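Local coordinates for protein internalin (Listeria monocytogenes serotype 4b, PDB 4FMZ) that probably presents the curved face of a leucine-rich-repeat solenoid for binding to host-cell partners, as internalins do in adhesion and invasion, at residues E44-L49 and T66-L71; T101-L106 and D120-I125; H143-L148 and L160-S165; N231-L236 and L248-N253; L270-N275 and L292-N297. All coordinates share one frame; numbering follows the deposited sequence.

Contact 1 (E44-L49 and T66-L71); sequences ESITKL and TNLEYL. With EDO (1,2-ethanediol), chain D.
K48 lies alongside the ring of Y70, both side chains pointing the same way. Its CG sits 3.6 Å from Y70 CD1, and CE rides over one face of the ring, offset toward the rim. K48 NZ stands 4.7 Å from the centroid of the Y70 ring in a cation-pi contact, 19° off the ring normal. CG anti to the backbone N in both residues (chi1 177° in K48, -179° in Y70) sets the two chains off in the same direction. On the other side of the strands L49 CD2 packs on L71 CD1 at 3.9 Å, and L68 CD1 touches both L49 CB and I46 CG2. These are the first two parallel strands of the leucine-rich-repeat solenoid, with leucines turned to the core. L49 N bonds to Y70 O, while T47 O takes both E69 N and Y70 N, two bonds on one carbonyl where the chain enters the strand. Upstream, N67 ND2 donates to E44 O at 2.7 Å, in the carbonyl plane and on a lone pair, and a water bridges I46 O and N67 N. K89 holds N67 OD1 from the next turn of the chain, and helix 19-29 covers I46 and L49.

Contact 2 (T101-L106 and D120-I125); sequences TDISAL and DNISDI
No direct hydrogen bond joins T101-L106 to D120-I125; two waters do that work between T101 and I103 on one side and D124 on the other. One water donates to T101 O at 2.7 Å and accepts from D124 N; the second accepts from I103 N and donates to D124 O at 2.8 Å. Both backbone groups of D124 are thus tied to the preceding turn through solvent. Beside the waters the contact is apolar. I103 and I122 cross at about a right angle, I103 CG2 meeting I122 CD1 at 3.8 Å, and I103 CD1 reaches on to I125 CG2 at 4.1 Å. With CG1 between the backbone N and the carbonyl carbon (chi1 55°), I103 brings that atom to 3.7 Å from D124 O. At the exposed end T101 CG2 rests on N121 O, 3.4 Å away. D102 shapes the turn: its OD1 accepts from S104 N, an Asx turn leading into the 3-10 segment 104-106, and also from S104 OG. Both segments lie in loops that link successive strands of the leucine-rich-repeat solenoid, the first between strands 92-94 and 114-116, the second between strands 114-116 and 136-138, where I125 packs on L151.

Contact 3 (H143-L148 and L160-S165); sequences HNLSDL and LTVTES
With CG anti to the carbonyl carbon (chi1 -57°) and the ring turned by a chi2 of -47°, H143 aims ND1 at E164 O. The bond is short and nearly straight, 2.8 Å long, and the oxygen lies in the ring plane at its edge. The side chain of E164 runs beside the histidine, OE1 standing 3.4 Å from H143 CE1. The carboxylate is turned 46° from the ring. H143 CA also points its hydrogen at E164 O, and a water donates to H143 O. Within the leucine-rich-repeat solenoid, this joins the loop after strand 136-138 to the chain leaving strand 159-161. Deeper in the core V162 faces two leucines: L148 CD2 meets V162 CG2 tip to tip at 4.0 Å, while L145 crosses V162 at about a right angle and touches CG1. S165 CB lies 3.3 Å from L145 O, and S165 OG bonds to N187 OD1 of the following turn.

Contact 4 (N231-L236 and L248-N253); sequences NKITDL and LEIGTN
N253 sets its amide oxygen against the backbone of N231-I233, and this is the tight part of the contact. I233 N donates to N253 OD1 at 3.0 Å, nearly straight at 165° and tilted 30° from the carbonyl plane of the amide. A weak, bent bond from N231 N adds a second donor to the same oxygen, which also sits 3.2 Å from N231 CB. On its nitrogen side N253 ND2 bonds back to I250 O at 3.0 Å, approaching from above that carbonyl plane, and to I228 O of the preceding turn. CG of N253, anti to the carbonyl carbon (chi1 -85°), is set toward N231-I233. Next to it lies an apolar patch: L236 and I250 slide past each other in opposite directions, L236 CD2 lying 3.5 Å from I250 CD1, and I233, crossing I250 at about a right angle, brings CD1 to 3.9 Å from the same methyl. Toward solvent the fit slackens. K232 and T252 are exposed, K232 scarcely touches the other segment, and the same N231 N makes a second weak bond, to T252 O at 3.4 Å. N253 is a rung of the asparagine ladder known from leucine-rich repeats: its amide accepts from I233 N and donates to I250 O and I228 O, so polar chemistry, as well as leucine packing, ties the coils together.

Contact 5 (L270-N275 and L292-N297); sequences LNVGSN and LFLNNN. With EDO (1,2-ethanediol), chain H.
N297 reaches across to N275 and V272 with its amide, and its path is easy to follow. CB leaves the backbone with CG anti to the carbonyl carbon (chi1 -86°), which carries CG to 3.8 Å from V272 O. OD1 then abuts N275 CB at 3.3 Å and bonds outside the contact to I277 N. ND2 donates to V272 O at 3.0 Å and back to L294 O of its own segment. N275 ND2 meets V272 O from the opposite face, so that carbonyl is gripped above and below its plane. This is the asparagine ladder of the leucine-rich-repeat solenoid, following directly on parallel strands 269-271 and 291-293. There F293 N bonds to L270 O and V272 N to F293 O, while L270 CD2 packs on L292 CD1 in the core. On the strand face opposite the leucines, N271 OD1 lies 3.4 Å from F293 CB and closes an Asx turn onto G273 N. An ethanediol, probably from the crystallisation liquor, bonds to N271, S274 and N295.

In the fold
The contacts follow one another along the chain, each closing before the next opens, and trace the arc of the solenoid. Contact 1 lies near the N-terminal end, beside helix 19-29; contacts 4 and 5 lie across the chain's centre from it, with centres 46 and 50 Å away. Contacts 1, 3, 4 and 5 reach the parallel strand series, whereas contact 2 belongs to the loops behind it. Contacts 2 and 3, centres 12 Å apart, touch through N121 and N144. Contacts 4 and 5, centres 10 Å apart, share neighbouring strands 247-249 and 269-271. Repeated joints of this kind build the long curved surface that internalins probably use for binding.

Contact 1 (E44-L49 and T66-L71)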
# COMPACT_ATOMS: atom_id res chain seq x y z
N GLU A 44 13.97 15.15 -27.78
CA GLU A 44 14.59 15.68 -26.57
C GLU A 44 13.68 16.71 -25.85
O GLU A 44 14.00 17.11 -24.74
CB GLU A 44 15.94 16.31 -26.90
CG GLU A 44 17.02 15.27 -27.17
CD GLU A 44 18.35 15.83 -27.65
OE1 GLU A 44 18.46 17.06 -27.88
OE2 GLU A 44 19.29 15.02 -27.80
N SER A 45 12.53 17.08 -26.46
CA SER A 45 11.58 18.01 -25.85
C SER A 45 10.57 17.28 -24.93
O SER A 45 9.85 17.94 -24.17
CB SER A 45 10.83 18.81 -26.91
OG SER A 45 9.79 18.07 -27.55
N ILE A 46 10.51 15.92 -25.00
CA ILE A 46 9.59 15.10 -24.21
C ILE A 46 10.15 14.87 -22.80
O ILE A 46 11.09 14.09 -22.62
CB ILE A 46 9.26 13.75 -24.92
CG1 ILE A 46 8.85 13.93 -26.40
CG2 ILE A 46 8.22 12.93 -24.12
CD1 ILE A 46 7.70 14.86 -26.66
N THR A 47 9.54 15.51 -21.80
CA THR A 47 9.91 15.36 -20.39
C THR A 47 8.90 14.46 -19.67
O THR A 47 9.19 13.93 -18.60
CB THR A 47 10.03 16.73 -19.70
OG1 THR A 47 8.78 17.40 -19.74
CG2 THR A 47 11.11 17.60 -20.32
N LYS A 48 7.70 14.29 -20.29
CA LYS A 48 6.60 13.48 -19.76
C LYS A 48 5.93 12.69 -20.89
O LYS A 48 5.52 13.26 -21.91
CB LYS A 48 5.59 14.40 -19.06
CG LYS A 48 4.34 13.72 -18.51
CD LYS A 48 3.53 14.67 -17.64
CE LYS A 48 2.26 14.05 -17.12
NZ LYS A 48 1.54 14.96 -16.19
N LEU A 49 5.83 11.37 -20.70
CA LEU A 49 5.16 10.48 -21.65
C LEU A 49 4.25 9.52 -20.89
O LEU A 49 4.69 8.89 -19.92
CB LEU A 49 6.15 9.71 -22.53
CG LEU A 49 5.57 8.80 -23.64
CD1 LEU A 49 5.06 9.61 -24.83
CD2 LEU A 49 6.61 7.80 -24.12
N THR A 66 15.97 11.41 -24.12
CA THR A 66 17.02 11.65 -23.13
C THR A 66 16.62 12.64 -22.04
O THR A 66 17.19 12.55 -20.95
CB THR A 66 18.31 12.06 -23.81
OG1 THR A 66 18.06 13.16 -24.67
CG2 THR A 66 18.94 10.91 -24.58
N ASN A 67 15.61 13.52 -22.27
CA ASN A 67 15.19 14.47 -21.23
C ASN A 67 13.95 14.00 -20.47
O ASN A 67 13.39 14.78 -19.69
CB ASN A 67 14.96 15.83 -21.84
CG ASN A 67 16.25 16.53 -22.18
OD1 ASN A 67 17.21 16.53 -21.42
ND2 ASN A 67 16.30 17.08 -23.37
N LEU A 68 13.53 12.75 -20.68
CA LEU A 68 12.35 12.18 -20.02
C LEU A 68 12.58 12.09 -18.52
O LEU A 68 13.59 11.54 -18.07
CB LEU A 68 12.03 10.79 -20.60
CG LEU A 68 10.66 10.19 -20.32
CD1 LEU A 68 9.54 11.00 -20.99
CD2 LEU A 68 10.62 8.76 -20.80
N GLU A 69 11.62 12.64 -17.75
CA GLU A 69 11.65 12.67 -16.29
C GLU A 69 10.50 11.85 -15.71
O GLU A 69 10.62 11.29 -14.63
CB GLU A 69 11.52 14.11 -15.78
CG GLU A 69 12.67 15.04 -16.11
CD GLU A 69 12.42 16.49 -15.72
OE1 GLU A 69 11.54 16.74 -14.85
OE2 GLU A 69 13.11 17.38 -16.26
N TYR A 70 9.37 11.83 -16.43
CA TYR A 70 8.15 11.18 -16.00
C TYR A 70 7.66 10.24 -17.10
O TYR A 70 7.41 10.66 -18.22
CB TYR A 70 7.11 12.27 -15.65
CG TYR A 70 5.75 11.82 -15.16
CD1 TYR A 70 4.84 11.22 -16.03
CD2 TYR A 70 5.31 12.15 -13.88
CE1 TYR A 70 3.55 10.89 -15.61
CE2 TYR A 70 4.03 11.82 -13.45
CZ TYR A 70 3.16 11.18 -14.31
OH TYR A 70 1.88 10.87 -13.90
N LEU A 71 7.52 8.96 -16.76
CA LEU A 71 7.10 7.96 -17.71
C LEU A 71 6.10 7.02 -17.08
O LEU A 71 6.40 6.37 -16.08
CB LEU A 71 8.32 7.17 -18.24
CG LEU A 71 8.00 6.00 -19.18
CD1 LEU A 71 7.36 6.47 -20.48
CD2 LEU A 71 9.23 5.19 -19.45
C1 EDO D . 6.72 17.21 -22.47
O1 EDO D . 6.30 15.87 -22.68
C2 EDO D . 5.79 17.90 -21.47
O2 EDO D . 6.26 19.22 -21.29
O HOH W 1 13.28 13.66 -24.05

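Contact 2 (T101-L106 and D120-I125)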
# COMPACT_ATOMS: atom_id res chain seq x y z
N THR A 101 9.99 -9.03 -15.51
CA THR A 101 10.61 -9.97 -14.57
C THR A 101 12.00 -9.45 -14.19
O THR A 101 12.31 -9.34 -13.00
CB THR A 101 10.64 -11.39 -15.15
OG1 THR A 101 11.34 -11.37 -16.39
CG2 THR A 101 9.25 -11.96 -15.36
N ASP A 102 12.81 -9.08 -15.19
CA ASP A 102 14.17 -8.57 -15.02
C ASP A 102 14.15 -7.03 -14.95
O ASP A 102 13.77 -6.39 -15.92
CB ASP A 102 15.05 -9.06 -16.18
CG ASP A 102 16.54 -8.77 -16.07
OD1 ASP A 102 16.91 -7.90 -15.26
OD2 ASP A 102 17.32 -9.39 -16.82
N ILE A 103 14.62 -6.46 -13.82
CA ILE A 103 14.67 -5.00 -13.67
C ILE A 103 16.12 -4.47 -13.65
O ILE A 103 16.34 -3.35 -13.16
CB ILE A 103 13.85 -4.48 -12.47
CG1 ILE A 103 14.26 -5.15 -11.12
CG2 ILE A 103 12.36 -4.58 -12.75
CD1 ILE A 103 13.84 -4.38 -9.90
N SER A 104 17.08 -5.22 -14.24
CA SER A 104 18.50 -4.83 -14.36
C SER A 104 18.66 -3.42 -14.91
O SER A 104 19.50 -2.66 -14.43
CB SER A 104 19.27 -5.80 -15.26
OG SER A 104 19.38 -7.08 -14.66
N ALA A 105 17.83 -3.05 -15.90
CA ALA A 105 17.86 -1.76 -16.58
C ALA A 105 17.59 -0.55 -15.67
O ALA A 105 17.88 0.57 -16.07
CB ALA A 105 16.85 -1.76 -17.71
N LEU A 106 17.08 -0.77 -14.44
CA LEU A 106 16.82 0.36 -13.55
C LEU A 106 18.04 0.73 -12.69
O LEU A 106 18.01 1.77 -12.01
CB LEU A 106 15.65 0.03 -12.61
CG LEU A 106 14.33 -0.43 -13.26
CD1 LEU A 106 13.26 -0.67 -12.21
CD2 LEU A 106 13.85 0.58 -14.30
N ASP A 120 3.73 -6.98 -11.51
CA ASP A 120 4.71 -7.47 -12.47
C ASP A 120 5.11 -8.87 -11.99
O ASP A 120 4.39 -9.43 -11.16
CB ASP A 120 5.89 -6.48 -12.58
CG ASP A 120 5.61 -5.32 -13.53
OD1 ASP A 120 5.07 -5.56 -14.62
OD2 ASP A 120 5.95 -4.17 -13.18
N ASN A 121 6.22 -9.46 -12.48
CA ASN A 121 6.64 -10.76 -11.95
C ASN A 121 8.12 -10.70 -11.55
O ASN A 121 8.95 -11.49 -12.01
CB ASN A 121 6.34 -11.91 -12.92
CG ASN A 121 6.47 -13.28 -12.27
OD1 ASN A 121 6.44 -13.44 -11.05
ND2 ASN A 121 6.66 -14.30 -13.09
N ILE A 122 8.44 -9.76 -10.66
CA ILE A 122 9.82 -9.54 -10.21
C ILE A 122 10.10 -10.37 -8.94
O ILE A 122 9.30 -10.36 -8.01
CB ILE A 122 10.10 -8.03 -10.00
CG1 ILE A 122 9.80 -7.20 -11.28
CG2 ILE A 122 11.55 -7.78 -9.54
CD1 ILE A 122 9.23 -5.86 -10.98
N SER A 123 11.24 -11.06 -8.93
CA SER A 123 11.69 -11.86 -7.79
C SER A 123 13.06 -11.37 -7.31
O SER A 123 13.40 -11.58 -6.15
CB SER A 123 11.74 -13.34 -8.16
OG SER A 123 12.60 -13.56 -9.27
N ASP A 124 13.84 -10.71 -8.19
CA ASP A 124 15.15 -10.17 -7.86
C ASP A 124 15.12 -8.63 -7.94
O ASP A 124 15.10 -8.06 -9.04
CB ASP A 124 16.21 -10.76 -8.81
CG ASP A 124 17.64 -10.29 -8.58
OD1 ASP A 124 17.88 -9.55 -7.60
OD2 ASP A 124 18.52 -10.68 -9.38
N ILE A 125 15.13 -7.96 -6.78
CA ILE A 125 15.10 -6.50 -6.74
C ILE A 125 16.49 -5.90 -6.41
O ILE A 125 16.58 -4.71 -6.13
CB ILE A 125 14.00 -5.92 -5.81
CG1 ILE A 125 14.11 -6.44 -4.35
CG2 ILE A 125 12.61 -6.18 -6.40
CD1 ILE A 125 13.53 -5.55 -3.33
O HOH W 2 13.50 -10.90 -11.18
O HOH W 3 15.85 -8.17 -11.75

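Contact 3 (H143-L148 and L160-S165)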
# COMPACT_ATOMS: atom_id res chain seq x y z
N HIS A 143 4.14 -11.73 -6.77
CA HIS A 143 3.86 -12.96 -6.02
C HIS A 143 5.08 -13.81 -5.65
O HIS A 143 5.02 -14.51 -4.64
CB HIS A 143 2.85 -13.83 -6.78
CG HIS A 143 1.56 -13.12 -7.08
ND1 HIS A 143 0.90 -12.38 -6.11
CD2 HIS A 143 0.87 -13.04 -8.24
CE1 HIS A 143 -0.17 -11.88 -6.71
NE2 HIS A 143 -0.24 -12.26 -7.99
N ASN A 144 6.17 -13.72 -6.41
CA ASN A 144 7.36 -14.53 -6.17
C ASN A 144 8.51 -13.77 -5.49
O ASN A 144 9.58 -14.35 -5.29
CB ASN A 144 7.82 -15.17 -7.48
CG ASN A 144 6.78 -16.11 -8.04
OD1 ASN A 144 6.36 -17.07 -7.39
ND2 ASN A 144 6.32 -15.83 -9.24
N LEU A 145 8.27 -12.52 -5.06
CA LEU A 145 9.26 -11.72 -4.35
C LEU A 145 9.36 -12.20 -2.88
O LEU A 145 8.34 -12.46 -2.26
CB LEU A 145 8.86 -10.23 -4.41
CG LEU A 145 9.72 -9.22 -3.65
CD1 LEU A 145 11.16 -9.17 -4.21
CD2 LEU A 145 9.09 -7.84 -3.69
N SER A 146 10.60 -12.30 -2.33
CA SER A 146 10.78 -12.71 -0.93
C SER A 146 11.94 -11.97 -0.24
O SER A 146 11.87 -11.75 0.96
CB SER A 146 10.99 -14.21 -0.81
OG SER A 146 12.21 -14.62 -1.40
N ASP A 147 12.99 -11.63 -1.00
CA ASP A 147 14.19 -10.97 -0.50
C ASP A 147 14.13 -9.43 -0.67
O ASP A 147 14.35 -8.91 -1.77
CB ASP A 147 15.43 -11.55 -1.20
CG ASP A 147 16.77 -11.09 -0.65
OD1 ASP A 147 16.77 -10.23 0.25
OD2 ASP A 147 17.81 -11.60 -1.13
N LEU A 148 13.89 -8.72 0.44
CA LEU A 148 13.82 -7.25 0.41
C LEU A 148 15.15 -6.57 0.78
O LEU A 148 15.16 -5.35 0.89
CB LEU A 148 12.73 -6.74 1.37
CG LEU A 148 11.28 -7.07 1.03
CD1 LEU A 148 10.38 -6.58 2.11
CD2 LEU A 148 10.85 -6.48 -0.34
N LEU A 160 5.88 2.80 1.09
CA LEU A 160 6.26 1.46 0.63
C LEU A 160 5.08 0.49 0.64
O LEU A 160 4.41 0.35 1.66
CB LEU A 160 7.40 0.88 1.48
CG LEU A 160 7.90 -0.54 1.12
CD1 LEU A 160 8.46 -0.60 -0.33
CD2 LEU A 160 8.92 -1.03 2.14
N THR A 161 4.90 -0.23 -0.49
CA THR A 161 3.90 -1.30 -0.63
C THR A 161 4.58 -2.58 -1.11
O THR A 161 5.20 -2.58 -2.18
CB THR A 161 2.78 -0.88 -1.61
OG1 THR A 161 2.19 0.33 -1.16
CG2 THR A 161 1.70 -1.97 -1.78
N VAL A 162 4.47 -3.65 -0.32
CA VAL A 162 4.97 -4.99 -0.67
C VAL A 162 3.82 -5.92 -0.28
O VAL A 162 3.56 -6.08 0.90
CB VAL A 162 6.33 -5.40 -0.03
CG1 VAL A 162 6.75 -6.79 -0.52
CG2 VAL A 162 7.43 -4.38 -0.32
N THR A 163 3.09 -6.45 -1.26
CA THR A 163 1.92 -7.29 -0.96
C THR A 163 1.86 -8.56 -1.79
O THR A 163 2.47 -8.64 -2.85
CB THR A 163 0.61 -6.50 -1.22
OG1 THR A 163 0.54 -6.15 -2.60
CG2 THR A 163 0.46 -5.25 -0.33
N GLU A 164 1.04 -9.54 -1.32
CA GLU A 164 0.72 -10.80 -2.00
C GLU A 164 1.97 -11.57 -2.46
O GLU A 164 1.97 -12.18 -3.53
CB GLU A 164 -0.17 -10.52 -3.22
CG GLU A 164 -1.51 -9.90 -2.86
CD GLU A 164 -2.34 -9.58 -4.09
OE1 GLU A 164 -2.65 -10.52 -4.86
OE2 GLU A 164 -2.66 -8.39 -4.29
N SER A 165 3.03 -11.52 -1.66
CA SER A 165 4.31 -12.11 -2.01
C SER A 165 4.75 -13.21 -1.04
O SER A 165 4.01 -13.59 -0.14
CB SER A 165 5.38 -11.02 -2.06
OG SER A 165 5.70 -10.59 -0.75
O HOH W 4 2.69 -15.52 -3.34

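Contact 4 (N231-L236 and L248-N253)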
# COMPACT_ATOMS: atom_id res chain seq x y z
N ASN A 231 -4.69 -12.26 11.41
CA ASN A 231 -3.37 -12.56 11.92
C ASN A 231 -3.59 -13.47 13.13
O ASN A 231 -4.67 -14.07 13.25
CB ASN A 231 -2.60 -11.28 12.24
CG ASN A 231 -1.95 -10.70 11.01
OD1 ASN A 231 -1.00 -11.26 10.49
ND2 ASN A 231 -2.48 -9.61 10.49
N LYS A 232 -2.60 -13.61 14.01
CA LYS A 232 -2.72 -14.47 15.19
C LYS A 232 -2.46 -13.64 16.46
O LYS A 232 -1.83 -14.11 17.40
CB LYS A 232 -1.72 -15.65 15.07
CG LYS A 232 -2.02 -16.60 13.89
CD LYS A 232 -1.07 -17.80 13.84
CE LYS A 232 0.28 -17.53 13.23
NZ LYS A 232 1.15 -18.74 13.24
N ILE A 233 -2.95 -12.39 16.48
CA ILE A 233 -2.74 -11.47 17.60
C ILE A 233 -3.68 -11.80 18.77
O ILE A 233 -4.89 -11.99 18.58
CB ILE A 233 -2.88 -10.00 17.14
CG1 ILE A 233 -1.87 -9.67 16.01
CG2 ILE A 233 -2.73 -9.02 18.31
CD1 ILE A 233 -2.33 -8.58 15.07
N THR A 234 -3.12 -11.80 19.98
CA THR A 234 -3.88 -12.05 21.20
C THR A 234 -3.84 -10.81 22.11
O THR A 234 -4.86 -10.44 22.67
CB THR A 234 -3.35 -13.29 21.95
OG1 THR A 234 -1.96 -13.12 22.22
CG2 THR A 234 -3.53 -14.57 21.16
N ASP A 235 -2.65 -10.18 22.22
CA ASP A 235 -2.38 -9.08 23.13
C ASP A 235 -2.36 -7.71 22.44
O ASP A 235 -1.50 -7.45 21.60
CB ASP A 235 -1.06 -9.33 23.88
CG ASP A 235 -0.71 -8.31 24.95
OD1 ASP A 235 -1.61 -7.55 25.36
OD2 ASP A 235 0.46 -8.27 25.37
N LEU A 236 -3.27 -6.83 22.89
CA LEU A 236 -3.43 -5.47 22.39
C LEU A 236 -2.71 -4.41 23.24
O LEU A 236 -2.70 -3.25 22.83
CB LEU A 236 -4.92 -5.09 22.31
CG LEU A 236 -5.79 -5.82 21.29
CD1 LEU A 236 -7.16 -5.19 21.21
CD2 LEU A 236 -5.15 -5.80 19.91
N LEU A 248 -8.79 1.65 13.59
CA LEU A 248 -8.17 0.41 14.03
C LEU A 248 -8.98 -0.80 13.55
O LEU A 248 -10.12 -0.97 13.96
CB LEU A 248 -8.00 0.40 15.58
CG LEU A 248 -7.50 -0.91 16.24
CD1 LEU A 248 -6.13 -1.33 15.69
CD2 LEU A 248 -7.37 -0.74 17.76
N GLU A 249 -8.37 -1.62 12.68
CA GLU A 249 -8.96 -2.85 12.14
C GLU A 249 -8.10 -4.01 12.58
O GLU A 249 -6.94 -4.09 12.18
CB GLU A 249 -9.06 -2.82 10.60
CG GLU A 249 -10.01 -1.79 10.03
CD GLU A 249 -10.04 -1.71 8.51
OE1 GLU A 249 -9.32 -2.49 7.84
OE2 GLU A 249 -10.79 -0.86 8.00
N ILE A 250 -8.64 -4.87 13.42
CA ILE A 250 -7.90 -6.00 13.94
C ILE A 250 -8.87 -7.19 14.12
O ILE A 250 -8.74 -8.00 15.04
CB ILE A 250 -7.13 -5.56 15.23
CG1 ILE A 250 -6.00 -6.53 15.63
CG2 ILE A 250 -8.03 -5.10 16.39
CD1 ILE A 250 -4.84 -5.93 16.42
N GLY A 251 -9.79 -7.31 13.16
CA GLY A 251 -10.74 -8.41 13.13
C GLY A 251 -10.06 -9.70 12.73
O GLY A 251 -8.92 -9.68 12.24
N THR A 252 -10.71 -10.85 12.97
CA THR A 252 -10.20 -12.18 12.62
C THR A 252 -8.78 -12.43 13.27
O THR A 252 -7.80 -12.79 12.60
CB THR A 252 -10.23 -12.39 11.09
OG1 THR A 252 -11.44 -11.83 10.57
CG2 THR A 252 -10.16 -13.86 10.70
N ASN A 253 -8.71 -12.23 14.58
CA ASN A 253 -7.50 -12.49 15.35
C ASN A 253 -7.88 -13.40 16.53
O ASN A 253 -8.90 -14.08 16.46
CB ASN A 253 -6.84 -11.17 15.79
CG ASN A 253 -5.94 -10.62 14.73
OD1 ASN A 253 -4.87 -11.16 14.48
ND2 ASN A 253 -6.34 -9.55 14.07

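Contact 5 (L270-N275 and L292-N297)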
# COMPACT_ATOMS: atom_id res chain seq x y z
N LEU A 270 -13.48 1.23 14.92
CA LEU A 270 -12.95 0.11 15.67
C LEU A 270 -13.53 -1.18 15.11
O LEU A 270 -14.71 -1.43 15.27
CB LEU A 270 -13.20 0.22 17.19
CG LEU A 270 -12.69 -0.95 18.03
CD1 LEU A 270 -11.15 -1.11 17.92
CD2 LEU A 270 -13.10 -0.79 19.49
N ASN A 271 -12.68 -2.00 14.46
CA ASN A 271 -13.13 -3.28 13.95
C ASN A 271 -12.41 -4.40 14.69
O ASN A 271 -11.24 -4.66 14.46
CB ASN A 271 -12.93 -3.40 12.42
CG ASN A 271 -13.44 -4.70 11.82
OD1 ASN A 271 -13.78 -5.67 12.52
ND2 ASN A 271 -13.48 -4.75 10.50
N VAL A 272 -13.16 -5.10 15.58
CA VAL A 272 -12.66 -6.23 16.35
C VAL A 272 -13.60 -7.44 16.13
O VAL A 272 -13.69 -8.31 17.00
CB VAL A 272 -12.45 -5.89 17.86
CG1 VAL A 272 -11.22 -5.02 18.08
CG2 VAL A 272 -13.69 -5.23 18.47
N GLY A 273 -14.24 -7.51 14.97
CA GLY A 273 -15.11 -8.62 14.59
C GLY A 273 -14.32 -9.90 14.48
O GLY A 273 -13.13 -9.86 14.16
N SER A 274 -14.95 -11.06 14.79
CA SER A 274 -14.30 -12.38 14.70
C SER A 274 -13.08 -12.50 15.66
O SER A 274 -11.94 -12.78 15.26
CB SER A 274 -13.91 -12.71 13.25
OG SER A 274 -15.08 -12.75 12.45
N ASN A 275 -13.36 -12.28 16.94
CA ASN A 275 -12.40 -12.43 18.02
C ASN A 275 -13.10 -13.23 19.14
O ASN A 275 -14.06 -13.96 18.86
CB ASN A 275 -11.85 -11.07 18.46
CG ASN A 275 -10.75 -10.58 17.56
OD1 ASN A 275 -9.67 -11.14 17.52
ND2 ASN A 275 -11.02 -9.55 16.75
N LEU A 292 -18.30 0.69 14.60
CA LEU A 292 -17.90 -0.33 15.56
C LEU A 292 -18.32 -1.69 15.08
O LEU A 292 -19.51 -1.93 14.85
CB LEU A 292 -18.53 -0.01 16.94
CG LEU A 292 -18.31 -0.97 18.11
CD1 LEU A 292 -16.83 -1.14 18.45
CD2 LEU A 292 -19.03 -0.47 19.32
N PHE A 293 -17.34 -2.59 14.90
CA PHE A 293 -17.60 -3.95 14.43
C PHE A 293 -17.26 -4.94 15.55
O PHE A 293 -16.09 -5.14 15.88
CB PHE A 293 -16.82 -4.25 13.14
CG PHE A 293 -17.16 -3.30 12.00
CD1 PHE A 293 -16.47 -2.11 11.84
CD2 PHE A 293 -18.21 -3.59 11.13
CE1 PHE A 293 -16.81 -1.22 10.81
CE2 PHE A 293 -18.55 -2.69 10.11
CZ PHE A 293 -17.84 -1.52 9.95
N LEU A 294 -18.31 -5.52 16.15
CA LEU A 294 -18.21 -6.45 17.27
C LEU A 294 -18.88 -7.80 16.98
O LEU A 294 -19.03 -8.60 17.89
CB LEU A 294 -18.83 -5.82 18.54
CG LEU A 294 -17.92 -4.88 19.34
CD1 LEU A 294 -18.73 -4.05 20.31
CD2 LEU A 294 -16.86 -5.66 20.10
N ASN A 295 -19.25 -8.05 15.71
CA ASN A 295 -19.86 -9.31 15.26
C ASN A 295 -18.91 -10.48 15.54
O ASN A 295 -17.70 -10.28 15.56
CB ASN A 295 -20.16 -9.24 13.74
CG ASN A 295 -18.94 -8.86 12.93
OD1 ASN A 295 -18.49 -7.71 12.95
ND2 ASN A 295 -18.29 -9.86 12.34
N ASN A 296 -19.46 -11.70 15.73
CA ASN A 296 -18.67 -12.93 15.94
C ASN A 296 -17.69 -12.82 17.12
O ASN A 296 -16.49 -13.04 17.00
CB ASN A 296 -17.95 -13.33 14.64
CG ASN A 296 -18.95 -13.63 13.55
OD1 ASN A 296 -19.31 -12.76 12.77
ND2 ASN A 296 -19.51 -14.82 13.56
N ASN A 297 -18.25 -12.44 18.26
CA ASN A 297 -17.53 -12.34 19.52
C ASN A 297 -18.34 -13.11 20.55
O ASN A 297 -19.14 -13.95 20.15
CB ASN A 297 -17.27 -10.87 19.89
CG ASN A 297 -16.01 -10.36 19.26
OD1 ASN A 297 -14.92 -10.79 19.62
ND2 ASN A 297 -16.14 -9.50 18.24
C1 EDO H . -14.36 -10.04 10.53
O1 EDO H . -15.56 -10.29 11.25
C2 EDO H . -13.82 -8.64 10.91
O2 EDO H . -14.90 -7.74 10.89